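Long-range contacts in putative ABC-transporter ATP-binding protein (Alicyclobacillus acidocaldarius, PDB 1Z47), which probably binds and hydrolyses ATP as the ATPase subunit of a putative ABC-type sulfate transporter: residues Gly45-Ser50 with Ala243-Glu248; Asn223-Gly228 with Pro237-Val242; Ser249-Arg254 with Glu279-Val284; Pro286-Leu291 with Asn346-Phe351; Glu298-Val303 with Trp342-Val347. All blocks are in the same frame, centred on the assembly; numbering follows the deposited sequence.

How the contacts relate
Contacts 1 and 2, with centres about 9 Å apart, share helix 240-245 and reach the same mixed sheet, through strands 43-47 and 223-228; contact 2 falls within the sequence span that contact 1 bridges. The chain then runs from this helix into strand 250-255, where contact 3 begins the C-terminal beta region; its centre lies about 17 Å from that of contact 1. Leu240 in contact 2 packs on Val283, Ala281 and Val251 of contact 3, so the helix touches both parts. Contacts 4 and 5, about 12 Å apart between centres, share strand 342-347 in a five-stranded antiparallel sheet. The series thus leads from the ATPase core to the probable regulatory domain.

Contact 1 of 5, residues Gly45-Ser50 with Ala243-Glu248; sequences GLLGPS and ASFIGE
The phenyl ring of Phe245 is the flat group at the middle of this contact, and it takes its neighbours obliquely: Leu47 CD1, the carbonyl carbon of Gly48 and the nitrogen of Pro49 all gather at its CE2 and CZ atoms. From its own helix, the ring of Phe241 stacks on it. Phe245 CG stands anti to the backbone N (chi1 -159°), which sends the ring out from the end of helix 240-245 to meet Leu47 tip to tip, with Leu47 CD1 3.5 Å from Phe245 CE2. The second methyl of the leucine serves another partner, since Leu47 CD2 lies only 3.2 Å from Ile246 CD1, tighter than usual van der Waals contact. Leu47 closes strand 43-47 of the mixed sheet, and the chain beyond it, from Gly48, fits the start of a P-loop (Walker A), as expected of an ABC ATPase. Pro49 carries the contact into that loop: its ring crosses the phenyl group obliquely, with Pro49 CD 4.0 Å from Phe245 CZ. No hydrogen bond joins the two segments; van der Waals contact holds them together. Helix 206-212 adds Gln206, which both Leu47 and Ile246 touch. At the subunit interface, Pro49 packs on Asp177 of the second subunit and Phe245 on Gln179 of that same subunit.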
# COMPACT_ATOMS: atom_id res chain seq x y z
N GLY B 45 9.56 6.93 -12.24
CA GLY B 45 8.21 6.48 -11.93
C GLY B 45 7.19 7.44 -12.52
O GLY B 45 7.27 8.66 -12.33
N LEU B 46 6.24 6.91 -13.27
CA LEU B 46 5.19 7.74 -13.83
C LEU B 46 4.07 7.60 -12.78
O LEU B 46 3.38 6.57 -12.70
CB LEU B 46 4.75 7.22 -15.19
CG LEU B 46 5.80 7.05 -16.31
CD1 LEU B 46 5.13 6.47 -17.52
CD2 LEU B 46 6.42 8.40 -16.68
N LEU B 47 3.93 8.64 -11.97
CA LEU B 47 2.93 8.65 -10.89
C LEU B 47 1.71 9.53 -11.16
O LEU B 47 1.85 10.74 -11.38
CB LEU B 47 3.63 9.09 -9.61
CG LEU B 47 2.78 9.41 -8.37
CD1 LEU B 47 2.00 8.16 -7.93
CD2 LEU B 47 3.70 9.88 -7.25
N GLY B 48 0.53 8.93 -11.11
CA GLY B 48 -0.70 9.68 -11.31
C GLY B 48 -1.97 8.87 -11.08
O GLY B 48 -1.94 7.64 -10.93
N PRO B 49 -3.13 9.54 -11.04
CA PRO B 49 -4.42 8.86 -10.83
C PRO B 49 -4.72 7.98 -12.04
O PRO B 49 -4.13 8.15 -13.11
CB PRO B 49 -5.43 10.01 -10.77
CG PRO B 49 -4.62 11.16 -10.27
CD PRO B 49 -3.28 11.01 -11.00
N SER B 50 -5.66 7.06 -11.88
CA SER B 50 -6.07 6.21 -12.99
C SER B 50 -6.52 7.13 -14.13
O SER B 50 -7.29 8.09 -13.91
CB SER B 50 -7.22 5.29 -12.56
OG SER B 50 -7.79 4.61 -13.67
N ALA B 243 1.30 18.55 -3.91
CA ALA B 243 1.28 18.62 -2.46
C ALA B 243 0.28 17.67 -1.82
O ALA B 243 0.53 17.10 -0.76
CB ALA B 243 1.01 20.08 -2.01
N SER B 244 -0.86 17.49 -2.48
CA SER B 244 -1.91 16.63 -1.97
C SER B 244 -1.80 15.19 -2.44
O SER B 244 -2.45 14.31 -1.89
CB SER B 244 -3.27 17.19 -2.40
OG SER B 244 -3.29 18.58 -2.21
N PHE B 245 -0.99 14.93 -3.46
CA PHE B 245 -0.88 13.57 -3.99
C PHE B 245 0.36 12.82 -3.49
O PHE B 245 0.37 11.59 -3.48
CB PHE B 245 -0.89 13.61 -5.53
CG PHE B 245 -1.27 12.30 -6.17
CD1 PHE B 245 -2.56 11.77 -6.03
CD2 PHE B 245 -0.34 11.58 -6.91
CE1 PHE B 245 -2.92 10.55 -6.63
CE2 PHE B 245 -0.69 10.35 -7.51
CZ PHE B 245 -1.98 9.84 -7.36
N ILE B 246 1.41 13.54 -3.09
CA ILE B 246 2.65 12.93 -2.58
C ILE B 246 2.64 13.06 -1.05
O ILE B 246 2.31 14.13 -0.52
CB ILE B 246 3.92 13.66 -3.09
CG1 ILE B 246 3.92 13.71 -4.61
CG2 ILE B 246 5.18 12.96 -2.57
CD1 ILE B 246 3.66 12.41 -5.25
N GLY B 247 3.01 11.99 -0.36
CA GLY B 247 3.01 12.02 1.10
C GLY B 247 1.57 12.10 1.56
O GLY B 247 0.65 11.98 0.76
N GLU B 248 1.39 12.32 2.85
CA GLU B 248 0.06 12.42 3.42
C GLU B 248 -0.21 13.87 3.77
O GLU B 248 0.73 14.63 4.02
CB GLU B 248 -0.01 11.53 4.66
CG GLU B 248 0.00 10.04 4.26
CD GLU B 248 0.19 9.09 5.42
OE1 GLU B 248 1.35 8.74 5.71
OE2 GLU B 248 -0.83 8.71 6.05

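Contact 2 of 5, residues Asn223-Gly228 with Pro237-Val242; sequences NVEQFG and PGTLFV
An N-cap opens helix 240-245, and this contact ties that cap to strand 223-228, the outermost strand of the mixed sheet within the chain. The capping residue is Thr239, whose OG1 accepts from Val242 N at 3.2 Å along a nearly straight bond (167°). The same hydroxyl donates to the strand: Thr239 OG1 lies 2.8 Å from Glu225 OE1 and meets it nearly along the C-O axis. Its chi1 of 67° sets OG1 between the backbone N and the carbonyl carbon, which allows both bonds. An alanine here would remove the hydroxyl that serves both Val242 N and Glu225 OE1, and would probably loosen the helix start and its tie to the strand. Glu225 arrives by a bend at chi2, and its CG passes 3.9 Å from Phe241 CD2. Gln226 makes the second polar link by an extended chain: Gly238 N donates to Gln226 OE1 at 2.8 Å, with the donor above the amide carbonyl plane. Val242 touches both strand residues, its CG2 lying 3.8 Å from Glu225 CB and its CG1 3.4 Å from Gln226 OE1. Around this joint, strand 215-220 bonds strand 223-228 through Val218, Phe241 stacks with His220, and Leu240 packs toward strands 279-284 and 351-354.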
# COMPACT_ATOMS: atom_id res chain seq x y z
N ASN B 223 -1.37 16.13 -18.01
CA ASN B 223 -0.28 17.10 -18.01
C ASN B 223 0.73 16.74 -16.92
O ASN B 223 0.38 16.13 -15.89
CB ASN B 223 -0.80 18.52 -17.70
CG ASN B 223 -2.09 18.85 -18.40
OD1 ASN B 223 -3.10 19.13 -17.74
ND2 ASN B 223 -2.09 18.81 -19.73
N VAL B 224 1.97 17.16 -17.13
CA VAL B 224 3.02 16.93 -16.16
C VAL B 224 2.93 18.05 -15.11
O VAL B 224 3.14 19.22 -15.42
CB VAL B 224 4.40 16.99 -16.83
CG1 VAL B 224 5.49 16.87 -15.80
CG2 VAL B 224 4.50 15.89 -17.86
N GLU B 225 2.64 17.68 -13.87
CA GLU B 225 2.54 18.64 -12.79
C GLU B 225 3.93 18.99 -12.28
O GLU B 225 4.21 20.14 -11.96
CB GLU B 225 1.71 18.06 -11.65
CG GLU B 225 0.26 17.78 -12.02
CD GLU B 225 -0.60 19.04 -11.97
OE1 GLU B 225 -0.41 19.81 -11.02
OE2 GLU B 225 -1.45 19.24 -12.87
N GLN B 226 4.79 17.98 -12.20
CA GLN B 226 6.16 18.20 -11.73
C GLN B 226 7.01 16.97 -12.07
O GLN B 226 6.49 15.87 -12.25
CB GLN B 226 6.18 18.48 -10.22
CG GLN B 226 7.58 18.59 -9.60
CD GLN B 226 7.60 19.23 -8.23
OE1 GLN B 226 6.61 19.20 -7.48
NE2 GLN B 226 8.73 19.81 -7.87
N PHE B 227 8.30 17.18 -12.18
CA PHE B 227 9.23 16.11 -12.51
C PHE B 227 10.45 16.39 -11.64
O PHE B 227 11.23 17.29 -11.93
CB PHE B 227 9.56 16.17 -14.01
CG PHE B 227 10.43 15.04 -14.50
CD1 PHE B 227 10.31 13.75 -13.96
CD2 PHE B 227 11.36 15.26 -15.51
CE1 PHE B 227 11.11 12.70 -14.44
CE2 PHE B 227 12.16 14.22 -15.99
CZ PHE B 227 12.03 12.94 -15.45
N GLY B 228 10.58 15.65 -10.55
CA GLY B 228 11.69 15.86 -9.65
C GLY B 228 12.01 14.66 -8.77
O GLY B 228 11.36 13.61 -8.87
N PRO B 237 6.68 20.74 -3.34
CA PRO B 237 5.63 20.47 -4.33
C PRO B 237 5.36 21.70 -5.19
O PRO B 237 5.20 22.81 -4.68
CB PRO B 237 4.43 20.07 -3.46
CG PRO B 237 4.72 20.70 -2.10
CD PRO B 237 6.21 20.50 -1.96
N GLY B 238 5.33 21.51 -6.50
CA GLY B 238 5.11 22.62 -7.40
C GLY B 238 3.67 23.09 -7.47
O GLY B 238 3.40 24.24 -7.79
N THR B 239 2.72 22.21 -7.16
CA THR B 239 1.33 22.59 -7.22
C THR B 239 0.56 21.97 -6.07
O THR B 239 1.07 21.08 -5.37
CB THR B 239 0.68 22.14 -8.53
OG1 THR B 239 0.63 20.71 -8.55
CG2 THR B 239 1.50 22.62 -9.72
N LEU B 240 -0.66 22.44 -5.87
CA LEU B 240 -1.47 21.89 -4.80
C LEU B 240 -1.67 20.40 -5.08
O LEU B 240 -1.70 19.59 -4.14
CB LEU B 240 -2.82 22.61 -4.74
CG LEU B 240 -3.88 22.01 -3.82
CD1 LEU B 240 -3.41 22.01 -2.36
CD2 LEU B 240 -5.16 22.85 -3.96
N PHE B 241 -1.80 20.04 -6.35
CA PHE B 241 -2.00 18.62 -6.68
C PHE B 241 -0.82 17.78 -6.20
O PHE B 241 -1.03 16.72 -5.60
CB PHE B 241 -2.20 18.36 -8.19
CG PHE B 241 -2.46 16.91 -8.49
CD1 PHE B 241 -3.71 16.36 -8.21
CD2 PHE B 241 -1.44 16.08 -8.95
CE1 PHE B 241 -3.94 14.99 -8.37
CE2 PHE B 241 -1.66 14.69 -9.12
CZ PHE B 241 -2.91 14.15 -8.83
N VAL B 242 0.40 18.22 -6.49
CA VAL B 242 1.59 17.47 -6.06
C VAL B 242 1.61 17.43 -4.53
O VAL B 242 1.86 16.38 -3.93
CB VAL B 242 2.94 18.12 -6.55
CG1 VAL B 242 4.13 17.29 -6.04
CG2 VAL B 242 2.97 18.17 -8.08

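Contact 3 of 5, residues Ser249-Arg254 with Glu279-Val284; sequences SNVWTR and EVAVVV
Glu279 begins the strand at its exposed end, where its CB lies 3.9 Å from Thr253 CG2 across the pairing. Val280 follows as a hydrogen-bonded antiparallel pair with Arg254: Val280 N donates to Arg254 O at 2.9 Å, nearly along the C=O axis, and Arg254 N returns a bond to Val280 O. Ala281 pairs with Thr253 without backbone hydrogen bonds, and on the same face its CB comes 4.1 Å from Val251 CG1. Val282 next pairs with Trp252, and Val282 N reaches Trp252 O at 2.7 Å, the shortest of the backbone bonds here. On the face of Asn250, Trp252 and Arg254, chi1 of -72° sets Arg254 CG beside Val282 CG2, 3.5 Å away, and the bend at chi2 then leads the guanidinium off to a salt bridge with Glu323. Val283 turns back to the face of Val251 and places CG1 3.6 Å from Ser249 CB. Val284 ends the pairing opposite Asn250, and its carbonyl oxygen is gripped twice: Asn250 N donates to it, and Asn250 ND2 lies 3.1 Å from Val284 O. Both donors stand above the carbonyl plane, while Asn250 OD1 takes Glu326 N, so the amide is pinned at both ends. The strand axes run at 155°, close to antiparallel. Strand 279-284 is the middle of a three-stranded sheet with 250-255 and 351-354, in what is probably the CysA C-terminal regulatory domain; Ser244 of helix 240-245 touches Val251 on one face, and Ile261 covers Val280 and Val282 on the other.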
# COMPACT_ATOMS: atom_id res chain seq x y z
N SER B 249 -1.48 14.26 3.78
CA SER B 249 -1.78 15.65 4.09
C SER B 249 -3.17 15.94 4.58
O SER B 249 -4.10 15.17 4.36
CB SER B 249 -1.49 16.54 2.86
OG SER B 249 -2.18 16.08 1.71
N ASN B 250 -3.28 17.05 5.29
CA ASN B 250 -4.56 17.56 5.74
C ASN B 250 -4.64 18.75 4.79
O ASN B 250 -3.67 19.50 4.66
CB ASN B 250 -4.49 18.03 7.19
CG ASN B 250 -4.43 16.87 8.18
OD1 ASN B 250 -5.46 16.26 8.53
ND2 ASN B 250 -3.23 16.54 8.63
N VAL B 251 -5.74 18.92 4.08
CA VAL B 251 -5.87 20.03 3.16
C VAL B 251 -7.18 20.74 3.45
O VAL B 251 -8.25 20.11 3.48
CB VAL B 251 -5.90 19.53 1.68
CG1 VAL B 251 -5.87 20.72 0.74
CG2 VAL B 251 -4.71 18.57 1.42
N TRP B 252 -7.11 22.05 3.67
CA TRP B 252 -8.31 22.80 3.98
C TRP B 252 -8.27 24.17 3.35
O TRP B 252 -7.21 24.70 3.07
CB TRP B 252 -8.49 23.00 5.48
CG TRP B 252 -8.26 21.82 6.29
CD1 TRP B 252 -7.14 21.53 7.00
CD2 TRP B 252 -9.18 20.75 6.53
NE1 TRP B 252 -7.30 20.35 7.67
CE2 TRP B 252 -8.54 19.85 7.40
CE3 TRP B 252 -10.48 20.46 6.09
CZ2 TRP B 252 -9.16 18.67 7.85
CZ3 TRP B 252 -11.10 19.29 6.54
CH2 TRP B 252 -10.44 18.42 7.40
N THR B 253 -9.45 24.75 3.19
CA THR B 253 -9.56 26.07 2.60
C THR B 253 -9.60 27.10 3.72
O THR B 253 -10.14 26.85 4.79
CB THR B 253 -10.85 26.19 1.75
OG1 THR B 253 -10.87 25.16 0.75
CG2 THR B 253 -10.93 27.57 1.06
N ARG B 254 -9.00 28.24 3.45
CA ARG B 254 -9.02 29.35 4.40
C ARG B 254 -9.07 30.58 3.53
O ARG B 254 -8.60 30.57 2.40
CB ARG B 254 -7.74 29.42 5.29
CG ARG B 254 -7.62 28.33 6.35
CD ARG B 254 -8.63 28.42 7.45
NE ARG B 254 -8.39 27.42 8.49
CZ ARG B 254 -8.91 26.18 8.50
NH1 ARG B 254 -9.72 25.77 7.52
NH2 ARG B 254 -8.65 25.36 9.51
N GLU B 279 -9.24 32.85 -1.60
CA GLU B 279 -9.17 31.60 -0.84
C GLU B 279 -7.89 30.83 -1.17
O GLU B 279 -7.40 30.88 -2.30
CB GLU B 279 -10.39 30.72 -1.15
CG GLU B 279 -11.71 31.36 -0.73
CD GLU B 279 -12.91 30.50 -1.05
OE1 GLU B 279 -12.90 29.85 -2.12
OE2 GLU B 279 -13.86 30.48 -0.26
N VAL B 280 -7.33 30.14 -0.17
CA VAL B 280 -6.12 29.33 -0.39
C VAL B 280 -6.37 27.98 0.25
O VAL B 280 -7.29 27.82 1.08
CB VAL B 280 -4.86 29.90 0.34
CG1 VAL B 280 -4.49 31.26 -0.19
CG2 VAL B 280 -5.14 30.00 1.84
N ALA B 281 -5.54 27.01 -0.14
CA ALA B 281 -5.60 25.68 0.44
C ALA B 281 -4.40 25.64 1.38
O ALA B 281 -3.29 25.98 0.98
CB ALA B 281 -5.43 24.57 -0.65
N VAL B 282 -4.63 25.28 2.62
CA VAL B 282 -3.52 25.15 3.56
C VAL B 282 -3.25 23.64 3.56
O VAL B 282 -4.19 22.84 3.68
CB VAL B 282 -3.92 25.57 4.97
CG1 VAL B 282 -2.67 25.80 5.82
CG2 VAL B 282 -4.77 26.79 4.91
N VAL B 283 -2.00 23.25 3.39
CA VAL B 283 -1.63 21.83 3.40
C VAL B 283 -0.70 21.57 4.59
O VAL B 283 0.36 22.18 4.70
CB VAL B 283 -0.95 21.44 2.07
CG1 VAL B 283 -0.60 19.95 2.05
CG2 VAL B 283 -1.88 21.74 0.92
N VAL B 284 -1.12 20.69 5.49
CA VAL B 284 -0.32 20.37 6.67
C VAL B 284 -0.21 18.87 6.82
O VAL B 284 -1.22 18.17 6.92
CB VAL B 284 -0.97 20.99 7.96
CG1 VAL B 284 -0.14 20.64 9.21
CG2 VAL B 284 -1.13 22.51 7.80

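Contact 4 of 5, residues Pro286-Leu291 with Asn346-Phe351; sequences PKDVEL and NVTRWF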
# COMPACT_ATOMS: atom_id res chain seq x y z
N PRO B 286 0.35 15.27 8.52
CA PRO B 286 0.01 14.71 9.84
C PRO B 286 1.14 14.74 10.89
O PRO B 286 0.89 14.96 12.07
CB PRO B 286 -0.43 13.29 9.52
CG PRO B 286 -1.10 13.45 8.17
CD PRO B 286 -0.09 14.36 7.45
N LYS B 287 2.36 14.50 10.44
CA LYS B 287 3.51 14.49 11.33
C LYS B 287 3.88 15.91 11.79
O LYS B 287 4.55 16.07 12.81
CB LYS B 287 4.72 13.85 10.62
CG LYS B 287 5.36 14.71 9.53
CD LYS B 287 6.54 13.97 8.89
CE LYS B 287 7.47 14.88 8.08
NZ LYS B 287 6.77 15.54 6.94
N ASP B 288 3.44 16.92 11.05
CA ASP B 288 3.76 18.32 11.37
C ASP B 288 2.81 19.05 12.29
O ASP B 288 2.75 20.27 12.28
CB ASP B 288 3.91 19.13 10.09
CG ASP B 288 5.02 18.63 9.22
OD1 ASP B 288 6.05 18.20 9.78
OD2 ASP B 288 4.87 18.69 7.97
N VAL B 289 2.06 18.30 13.09
CA VAL B 289 1.12 18.89 14.03
C VAL B 289 1.35 18.26 15.41
O VAL B 289 1.41 17.04 15.53
CB VAL B 289 -0.33 18.61 13.58
CG1 VAL B 289 -1.31 19.24 14.55
CG2 VAL B 289 -0.53 19.15 12.15
N GLU B 290 1.50 19.10 16.44
CA GLU B 290 1.74 18.61 17.80
C GLU B 290 0.54 18.81 18.71
O GLU B 290 -0.11 19.85 18.67
CB GLU B 290 2.97 19.30 18.38
CG GLU B 290 4.08 19.47 17.35
CD GLU B 290 5.35 20.05 17.94
OE1 GLU B 290 6.13 19.28 18.55
OE2 GLU B 290 5.57 21.27 17.80
N LEU B 291 0.25 17.81 19.53
CA LEU B 291 -0.89 17.88 20.44
C LEU B 291 -0.47 18.01 21.90
O LEU B 291 0.48 17.39 22.35
CB LEU B 291 -1.76 16.65 20.26
CG LEU B 291 -2.03 16.33 18.78
CD1 LEU B 291 -2.90 15.11 18.68
CD2 LEU B 291 -2.67 17.53 18.11
N ASN B 346 -0.78 22.26 17.30
CA ASN B 346 0.39 23.07 17.04
C ASN B 346 0.95 22.75 15.65
O ASN B 346 1.78 21.85 15.50
CB ASN B 346 1.47 22.77 18.07
CG ASN B 346 2.54 23.83 18.12
OD1 ASN B 346 2.92 24.42 17.10
ND2 ASN B 346 3.05 24.06 19.31
N VAL B 347 0.50 23.49 14.65
CA VAL B 347 0.97 23.26 13.30
C VAL B 347 2.40 23.78 13.25
O VAL B 347 2.62 24.92 13.59
CB VAL B 347 0.08 23.99 12.28
CG1 VAL B 347 0.63 23.86 10.87
CG2 VAL B 347 -1.32 23.42 12.36
N THR B 348 3.35 22.93 12.85
CA THR B 348 4.76 23.33 12.78
C THR B 348 5.32 23.62 11.39
O THR B 348 6.27 24.38 11.26
CB THR B 348 5.69 22.27 13.47
OG1 THR B 348 5.67 21.04 12.73
CG2 THR B 348 5.23 22.01 14.90
N ARG B 349 4.78 22.97 10.35
CA ARG B 349 5.23 23.21 8.97
C ARG B 349 3.96 23.13 8.12
O ARG B 349 3.01 22.43 8.50
CB ARG B 349 6.23 22.15 8.51
CG ARG B 349 7.53 22.17 9.32
CD ARG B 349 8.39 20.92 9.08
NE ARG B 349 8.73 20.74 7.68
CZ ARG B 349 9.51 19.76 7.21
NH1 ARG B 349 10.03 18.87 8.04
NH2 ARG B 349 9.75 19.67 5.91
N TRP B 350 3.97 23.81 6.98
CA TRP B 350 2.80 23.84 6.10
C TRP B 350 3.13 24.40 4.72
O TRP B 350 4.23 24.94 4.48
CB TRP B 350 1.71 24.73 6.73
CG TRP B 350 2.14 26.18 6.95
CD1 TRP B 350 2.09 27.20 6.04
CD2 TRP B 350 2.80 26.71 8.11
NE1 TRP B 350 2.67 28.34 6.57
CE2 TRP B 350 3.12 28.06 7.84
CE3 TRP B 350 3.15 26.17 9.36
CZ2 TRP B 350 3.78 28.88 8.77
CZ3 TRP B 350 3.81 26.99 10.28
CH2 TRP B 350 4.11 28.33 9.97
N PHE B 351 2.17 24.25 3.82
CA PHE B 351 2.26 24.76 2.47
C PHE B 351 0.96 25.58 2.33
O PHE B 351 -0.03 25.31 3.02
CB PHE B 351 2.20 23.65 1.41
CG PHE B 351 3.36 22.67 1.48
CD1 PHE B 351 3.11 21.30 1.51
CD2 PHE B 351 4.68 23.12 1.45
CE1 PHE B 351 4.18 20.37 1.52
CE2 PHE B 351 5.75 22.22 1.46
CZ PHE B 351 5.50 20.83 1.49
O HOH W 1 2.96 20.08 7.02
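Asp288 lays its carboxylate obliquely over the aliphatic part of Arg349, with Asp288 CG 3.8 Å from Arg349 CB. The carboxylate and guanidinium planes differ by 31°, and Asp288 OD1 sits well out of the latter, so no N-H points at it and any attraction is probably between the charges alone; the Arg349 guanidinium has its salt bridge with Glu235. A water bonds Asp288 OD2 at 2.5 Å and also reaches Arg349 O, joining the two residues a second way. Lys287 NZ forms a long salt bridge with the same OD2, which probably helps keep Asp288 ionised. Strands 289-293 and 342-347 pair antiparallel, though only weakly bonded here, at the margin of a five-stranded sheet; Val289 and Val347 form a non-hydrogen-bonded pair, their CG2 atoms 4.3 Å apart. Thr348, just past that pair, grips Asp288 O with two donors: Thr348 N at 2.8 Å, nearly straight at 173°, and Thr348 OG1 at 3.1 Å from above the carbonyl plane. The Thr348 side chain crosses that of Glu290 at about a right angle, with Thr348 CG2 3.0 Å from Glu290 OE2. At Thr348, an alanine would lose the hydroxyl bond and the CG2 contact, and would probably loosen the hold of residues 346-349 on Asp288.

Contact 5 of 5, residues Glu298-Val303 with Trp342-Val347; sequences EAHAQV and WVHMNV
Strands 301-303 and 342-347 approach to 4.6 Å between axes, their directions 124° apart, and the backbone bulges where His300 N and Ala301 N both donate to Val343 O. Ala301 closes the exchange by accepting from Val343 N at 2.8 Å. His300 adds a side-chain bond: Met345 N points at His300 ND1 at 3.0 Å and nearly straight (171°), though tilted from the ring plane. As an acceptor, ND1 carries no proton in this arrangement, which would probably disfavour a doubly protonated ring. The His300 ring lies beside that of His344, obliquely, with His300 CE1 3.3 Å from His344 ND1. Met345, bent at chi3, brings its methyl against the bulge residues, with Met345 CE 3.3 Å from Ala301 CB, tighter than usual. On the face of Gln302 and Trp342, the glutamine lies across the indole. Gln302 CB stands 3.9 Å from the centroid of the Trp342 six-membered ring, only 3° off its normal, which makes a CH-pi contact. Farther along, Gln302 NE2 comes close to Trp342 NE1, yet both are donors and no bond joins them; the amide has a weak bond to Gly340 O instead. Ala299 CB meets the same indole obliquely, 3.3 Å from Trp342 CE3. Two successive residues facing one partner make this a classic beta bulge, which sets the start of strand 301-308 against strand 342-347 in the five-stranded antiparallel sheet of the C-terminal beta region.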
# COMPACT_ATOMS: atom_id res chain seq x y z
N GLU B 298 -11.06 25.94 26.07
CA GLU B 298 -10.15 26.54 25.11
C GLU B 298 -9.55 25.55 24.10
O GLU B 298 -8.81 25.96 23.21
CB GLU B 298 -9.02 27.20 25.89
CG GLU B 298 -8.45 26.27 26.94
CD GLU B 298 -7.49 26.95 27.89
OE1 GLU B 298 -6.94 26.26 28.77
OE2 GLU B 298 -7.30 28.18 27.76
N ALA B 299 -9.86 24.27 24.26
CA ALA B 299 -9.33 23.24 23.36
C ALA B 299 -9.68 23.51 21.90
O ALA B 299 -10.73 24.09 21.60
CB ALA B 299 -9.85 21.87 23.78
N HIS B 300 -8.79 23.07 21.00
CA HIS B 300 -8.97 23.23 19.55
C HIS B 300 -9.75 22.06 18.98
O HIS B 300 -10.57 22.23 18.07
CB HIS B 300 -7.62 23.28 18.84
CG HIS B 300 -6.82 24.51 19.13
ND1 HIS B 300 -5.47 24.59 18.86
CD2 HIS B 300 -7.19 25.71 19.62
CE1 HIS B 300 -5.04 25.80 19.17
NE2 HIS B 300 -6.06 26.50 19.63
N ALA B 301 -9.48 20.86 19.50
CA ALA B 301 -10.15 19.68 19.00
C ALA B 301 -10.41 18.63 20.06
O ALA B 301 -9.97 18.74 21.20
CB ALA B 301 -9.34 19.08 17.86
N GLN B 302 -11.14 17.61 19.66
CA GLN B 302 -11.46 16.51 20.54
C GLN B 302 -11.04 15.26 19.77
O GLN B 302 -11.30 15.13 18.58
CB GLN B 302 -12.96 16.49 20.84
CG GLN B 302 -13.37 15.49 21.90
CD GLN B 302 -14.81 15.65 22.32
OE1 GLN B 302 -15.72 15.59 21.49
NE2 GLN B 302 -15.03 15.84 23.62
N VAL B 303 -10.38 14.34 20.46
CA VAL B 303 -9.90 13.13 19.83
C VAL B 303 -11.00 12.16 19.47
O VAL B 303 -11.82 11.80 20.31
CB VAL B 303 -8.89 12.42 20.75
CG1 VAL B 303 -8.58 11.02 20.21
CG2 VAL B 303 -7.63 13.27 20.86
N TRP B 342 -9.92 16.29 25.08
CA TRP B 342 -9.80 17.60 24.44
C TRP B 342 -8.33 17.97 24.25
O TRP B 342 -7.50 17.69 25.11
CB TRP B 342 -10.52 18.69 25.25
CG TRP B 342 -12.00 18.66 25.06
CD1 TRP B 342 -12.91 17.99 25.82
CD2 TRP B 342 -12.73 19.22 23.96
NE1 TRP B 342 -14.17 18.08 25.26
CE2 TRP B 342 -14.08 18.83 24.12
CE3 TRP B 342 -12.38 20.00 22.86
CZ2 TRP B 342 -15.08 19.21 23.21
CZ3 TRP B 342 -13.36 20.37 21.95
CH2 TRP B 342 -14.70 19.97 22.14
N VAL B 343 -8.01 18.62 23.13
CA VAL B 343 -6.63 18.98 22.84
C VAL B 343 -6.40 20.29 22.09
O VAL B 343 -7.30 20.83 21.43
CB VAL B 343 -5.91 17.89 22.01
CG1 VAL B 343 -5.77 16.61 22.83
CG2 VAL B 343 -6.69 17.62 20.71
N HIS B 344 -5.16 20.75 22.19
CA HIS B 344 -4.65 21.96 21.55
C HIS B 344 -3.75 21.46 20.44
O HIS B 344 -3.03 20.48 20.63
CB HIS B 344 -3.83 22.76 22.57
CG HIS B 344 -2.91 23.78 21.96
ND1 HIS B 344 -3.25 25.10 21.80
CD2 HIS B 344 -1.64 23.66 21.50
CE1 HIS B 344 -2.25 25.76 21.26
NE2 HIS B 344 -1.25 24.91 21.06
N MET B 345 -3.81 22.12 19.28
CA MET B 345 -3.00 21.77 18.11
C MET B 345 -1.86 22.75 17.90
O MET B 345 -1.96 23.92 18.24
CB MET B 345 -3.85 21.79 16.84
CG MET B 345 -4.85 20.67 16.72
SD MET B 345 -5.99 21.02 15.36
CE MET B 345 -7.47 21.32 16.26
N ASN B 346 -0.78 22.26 17.30
CA ASN B 346 0.39 23.07 17.04
C ASN B 346 0.95 22.75 15.65
O ASN B 346 1.78 21.85 15.50
CB ASN B 346 1.47 22.77 18.07
CG ASN B 346 2.54 23.83 18.12
OD1 ASN B 346 2.92 24.42 17.10
ND2 ASN B 346 3.05 24.06 19.31
N VAL B 347 0.50 23.49 14.65
CA VAL B 347 0.97 23.26 13.30
C VAL B 347 2.40 23.78 13.25
O VAL B 347 2.62 24.92 13.59
CB VAL B 347 0.08 23.99 12.28
CG1 VAL B 347 0.63 23.86 10.87
CG2 VAL B 347 -1.32 23.42 12.36